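Local coordinates for protein tyrosine--tRNA ligase (Archaeoglobus fulgidus, PDB 2CYB) that attaches tyrosine to its cognate tRNA, probably by first activating the amino acid with ATP as tyrosyl-AMP, in the manner of Rossmann-fold class-one synthetases, at residues A[5-13]-A[54-64]. Numbering follows the deposited sequence.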
loop_
_atom_site.group_PDB
_atom_site.type_symbol
_atom_site.label_atom_id
_atom_site.label_comp_id
_atom_site.label_asym_id
_atom_site.label_seq_id
_atom_site.Cartn_x
_atom_site.Cartn_y
_atom_site.Cartn_z
ATOM N N GLU A 5 -6.675 40.303 -13.396
ATOM C CA GLU A 5 -5.219 40.355 -13.380
ATOM C C GLU A 5 -4.579 39.247 -12.546
ATOM O O GLU A 5 -3.466 38.806 -12.838
ATOM C CB GLU A 5 -4.747 41.725 -12.893
ATOM C CG GLU A 5 -5.187 42.085 -11.493
ATOM C CD GLU A 5 -5.147 43.582 -11.248
ATOM O OE1 GLU A 5 -4.093 44.201 -11.503
ATOM O OE2 GLU A 5 -6.172 44.139 -10.802
ATOM N N LYS A 6 -5.269 38.791 -11.508
ATOM C CA LYS A 6 -4.707 37.722 -10.697
ATOM C C LYS A 6 -4.851 36.408 -11.440
ATOM O O LYS A 6 -4.004 35.523 -11.332
ATOM C CB LYS A 6 -5.391 37.670 -9.329
ATOM C CG LYS A 6 -5.063 38.894 -8.492
ATOM C CD LYS A 6 -3.562 39.182 -8.561
ATOM C CE LYS A 6 -3.213 40.591 -8.133
ATOM N NZ LYS A 6 -1.758 40.832 -8.324
ATOM N N LEU A 7 -5.918 36.302 -12.219
ATOM C CA LEU A 7 -6.174 35.110 -13.005
ATOM C C LEU A 7 -5.086 35.005 -14.079
ATOM O O LEU A 7 -4.588 33.918 -14.370
ATOM C CB LEU A 7 -7.562 35.215 -13.638
ATOM C CG LEU A 7 -8.436 33.965 -13.766
ATOM C CD1 LEU A 7 -8.425 33.170 -12.467
ATOM C CD2 LEU A 7 -9.860 34.390 -14.116
ATOM N N ARG A 8 -4.708 36.144 -14.655
ATOM C CA ARG A 8 -3.676 36.178 -15.693
ATOM C C ARG A 8 -2.333 35.734 -15.121
ATOM O O ARG A 8 -1.606 34.957 -15.742
ATOM C CB ARG A 8 -3.537 37.596 -16.262
ATOM C CG ARG A 8 -4.819 38.171 -16.844
ATOM C CD ARG A 8 -5.102 37.661 -18.252
ATOM N NE ARG A 8 -4.263 38.318 -19.255
ATOM C CZ ARG A 8 -4.303 39.620 -19.532
ATOM N NH1 ARG A 8 -5.142 40.416 -18.882
ATOM N NH2 ARG A 8 -3.505 40.127 -20.463
ATOM N N LEU A 9 -2.013 36.242 -13.935
ATOM C CA LEU A 9 -0.764 35.921 -13.259
ATOM C C LEU A 9 -0.722 34.455 -12.823
ATOM O O LEU A 9 0.295 33.769 -12.996
ATOM C CB LEU A 9 -0.594 36.831 -12.038
ATOM C CG LEU A 9 0.555 36.531 -11.072
ATOM C CD1 LEU A 9 1.890 36.572 -11.806
ATOM C CD2 LEU A 9 0.530 37.541 -9.938
ATOM N N ILE A 10 -1.829 33.980 -12.263
ATOM C CA ILE A 10 -1.917 32.600 -11.796
ATOM C C ILE A 10 -1.735 31.617 -12.937
ATOM O O ILE A 10 -1.026 30.623 -12.805
ATOM C CB ILE A 10 -3.285 32.307 -11.119
ATOM C CG1 ILE A 10 -3.393 33.067 -9.797
ATOM C CG2 ILE A 10 -3.430 30.808 -10.863
ATOM C CD1 ILE A 10 -4.743 32.944 -9.131
ATOM N N THR A 11 -2.358 31.900 -14.070
ATOM C CA THR A 11 -2.264 30.981 -15.191
ATOM C C THR A 11 -1.069 31.197 -16.098
ATOM O O THR A 11 -0.874 30.437 -17.046
ATOM C CB THR A 11 -3.535 31.029 -16.034
ATOM O OG1 THR A 11 -3.752 32.368 -16.492
ATOM C CG2 THR A 11 -4.723 30.590 -15.206
ATOM N N ARG A 12 -0.273 32.223 -15.815
ATOM C CA ARG A 12 0.901 32.507 -16.637
ATOM C C ARG A 12 1.829 31.302 -16.652
ATOM O O ARG A 12 2.190 30.764 -15.598
ATOM C CB ARG A 12 1.668 33.719 -16.099
ATOM C CG ARG A 12 2.922 34.066 -16.916
ATOM C CD ARG A 12 3.602 35.334 -16.399
ATOM N NE ARG A 12 4.193 35.159 -15.074
ATOM C CZ ARG A 12 4.667 36.156 -14.330
ATOM N NH1 ARG A 12 5.195 35.914 -13.134
ATOM N NH2 ARG A 12 4.606 37.403 -14.779
ATOM N N ASN A 13 2.203 30.885 -17.855
ATOM C CA ASN A 13 3.097 29.757 -18.042
ATOM C C ASN A 13 2.555 28.431 -17.529
ATOM O O ASN A 13 3.311 27.486 -17.319
ATOM C CB ASN A 13 4.448 30.048 -17.393
ATOM C CG ASN A 13 5.249 31.088 -18.168
ATOM O OD1 ASN A 13 5.043 31.268 -19.369
ATOM N ND2 ASN A 13 6.168 31.756 -17.491
ATOM N N GLN A 54 8.417 29.069 -8.931
ATOM C CA GLN A 54 8.025 30.354 -9.504
ATOM C C GLN A 54 6.507 30.479 -9.527
ATOM O O GLN A 54 5.967 31.555 -9.276
ATOM C CB GLN A 54 8.591 30.512 -10.925
ATOM C CG GLN A 54 8.143 31.795 -11.650
ATOM C CD GLN A 54 8.627 33.067 -10.973
ATOM O OE1 GLN A 54 7.842 33.977 -10.704
ATOM N NE2 GLN A 54 9.925 33.140 -10.705
ATOM N N LYS A 55 5.814 29.379 -9.811
ATOM C CA LYS A 55 4.361 29.419 -9.842
ATOM C C LYS A 55 3.815 29.684 -8.440
ATOM O O LYS A 55 2.819 30.389 -8.282
ATOM C CB LYS A 55 3.798 28.115 -10.414
ATOM C CG LYS A 55 2.279 28.081 -10.519
ATOM C CD LYS A 55 1.711 29.368 -11.127
ATOM C CE LYS A 55 2.233 29.635 -12.535
ATOM N NZ LYS A 55 1.774 30.965 -13.057
ATOM N N LEU A 56 4.468 29.132 -7.418
ATOM C CA LEU A 56 4.023 29.374 -6.049
ATOM C C LEU A 56 4.202 30.852 -5.704
ATOM O O LEU A 56 3.374 31.428 -4.998
ATOM C CB LEU A 56 4.796 28.502 -5.050
ATOM C CG LEU A 56 4.385 27.024 -4.977
ATOM C CD1 LEU A 56 5.219 26.312 -3.927
ATOM C CD2 LEU A 56 2.901 26.908 -4.631
ATOM N N MET A 57 5.275 31.466 -6.199
ATOM C CA MET A 57 5.516 32.885 -5.939
ATOM C C MET A 57 4.472 33.723 -6.668
ATOM O O MET A 57 4.046 34.762 -6.170
ATOM C CB MET A 57 6.931 33.291 -6.367
ATOM C CG MET A 57 8.017 32.723 -5.465
ATOM S SD MET A 57 9.677 33.328 -5.836
ATOM C CE MET A 57 9.755 34.742 -4.760
ATOM N N ASP A 58 4.059 33.275 -7.850
ATOM C CA ASP A 58 3.024 33.983 -8.597
ATOM C C ASP A 58 1.753 33.935 -7.748
ATOM O O ASP A 58 1.104 34.951 -7.524
ATOM C CB ASP A 58 2.722 33.291 -9.937
ATOM C CG ASP A 58 3.871 33.381 -10.936
ATOM O OD1 ASP A 58 3.779 32.719 -12.000
ATOM O OD2 ASP A 58 4.850 34.107 -10.672
ATOM N N LEU A 59 1.405 32.739 -7.277
ATOM C CA LEU A 59 0.201 32.539 -6.469
ATOM C C LEU A 59 0.190 33.351 -5.183
ATOM O O LEU A 59 -0.845 33.905 -4.796
ATOM C CB LEU A 59 0.028 31.047 -6.147
ATOM C CG LEU A 59 -0.534 30.212 -7.300
ATOM C CD1 LEU A 59 -0.165 28.739 -7.133
ATOM C CD2 LEU A 59 -2.039 30.394 -7.358
ATOM N N GLN A 60 1.335 33.417 -4.517
ATOM C CA GLN A 60 1.454 34.178 -3.279
ATOM C C GLN A 60 1.253 35.666 -3.597
ATOM O O GLN A 60 0.664 36.414 -2.812
ATOM C CB GLN A 60 2.833 33.928 -2.662
ATOM C CG GLN A 60 3.020 34.447 -1.247
ATOM C CD GLN A 60 3.197 35.949 -1.197
ATOM O OE1 GLN A 60 4.045 36.501 -1.894
ATOM N NE2 GLN A 60 2.401 36.617 -0.368
ATOM N N GLU A 61 1.733 36.085 -4.763
ATOM C CA GLU A 61 1.594 37.474 -5.188
ATOM C C GLU A 61 0.136 37.767 -5.515
ATOM O O GLU A 61 -0.313 38.910 -5.416
ATOM C CB GLU A 61 2.462 37.745 -6.421
ATOM C CG GLU A 61 2.342 39.158 -6.955
ATOM C CD GLU A 61 3.237 39.410 -8.152
ATOM O OE1 GLU A 61 3.185 40.530 -8.707
ATOM O OE2 GLU A 61 3.993 38.490 -8.537
ATOM N N ALA A 62 -0.599 36.732 -5.909
ATOM C CA ALA A 62 -2.007 36.876 -6.245
ATOM C C ALA A 62 -2.911 36.701 -5.022
ATOM O O ALA A 62 -4.126 36.595 -5.162
ATOM C CB ALA A 62 -2.394 35.880 -7.331
ATOM N N GLY A 63 -2.316 36.641 -3.834
ATOM C CA GLY A 63 -3.115 36.518 -2.625
ATOM C C GLY A 63 -3.322 35.153 -1.987
ATOM O O GLY A 63 -3.979 35.061 -0.948
ATOM N N PHE A 64 -2.779 34.098 -2.590
ATOM C CA PHE A 64 -2.930 32.747 -2.047
ATOM C C PHE A 64 -2.049 32.489 -0.837
ATOM O O PHE A 64 -1.005 33.122 -0.666
ATOM C CB PHE A 64 -2.557 31.686 -3.090
ATOM C CG PHE A 64 -3.655 31.336 -4.040
ATOM C CD1 PHE A 64 -4.138 32.269 -4.949
ATOM C CD2 PHE A 64 -4.186 30.047 -4.055
ATOM C CE1 PHE A 64 -5.131 31.925 -5.860
ATOM C CE2 PHE A 64 -5.179 29.691 -4.961
ATOM C CZ PHE A 64 -5.654 30.635 -5.869
HETATM O O HOH W 1 5.242 32.527 -14.144
#
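K55 of helix 47-61 reaches the backbone carbonyls of I10 and R12, near the C-terminal end of helix 3-11. Its chain, bent at chi2 and chi3, delivers NZ to R12 O at 2.6 Å, in the carbonyl plane on a lone pair, and to I10 O at 2.8 Å, from above that carbonyl's plane. D58 OD1 takes a further hydrogen bond, part of a salt bridge, from NZ through its anti lone pair. Farther along the nearly antiparallel helices (169°) the packing is apolar and tight: the buried I10 sets CG2 against L59 CD2 at 3.8 Å and CD1 close to F64 CE1, while CG1 rests on the methyl of A62, which precedes G63, the C-prime residue of the Schellman motif that ends the helix. L59 CD2 in turn sits 3.6 Å above the centre of the F64 ring. The other flank faces solvent: K6 and L9 are partly exposed, E61 is exposed, and K6 NZ stays 5.0 Å from E61 OE1. R12 meets D58 in a salt bridge whose hydrogen bond, NH1 to OD2 at 3.1 Å, is weak, the guanidinium plane turned 72° from the carboxylate; a water joins NE to D58 OD1, and L9 CD1 lies over one guanidinium face, toward its rim. Two cations thus share D58, and the ammonium of buried K55, facing carboxylate and carbonyl oxygens, would be expected to stay charged while fastening the N-terminal helix to the Rossmann-fold core.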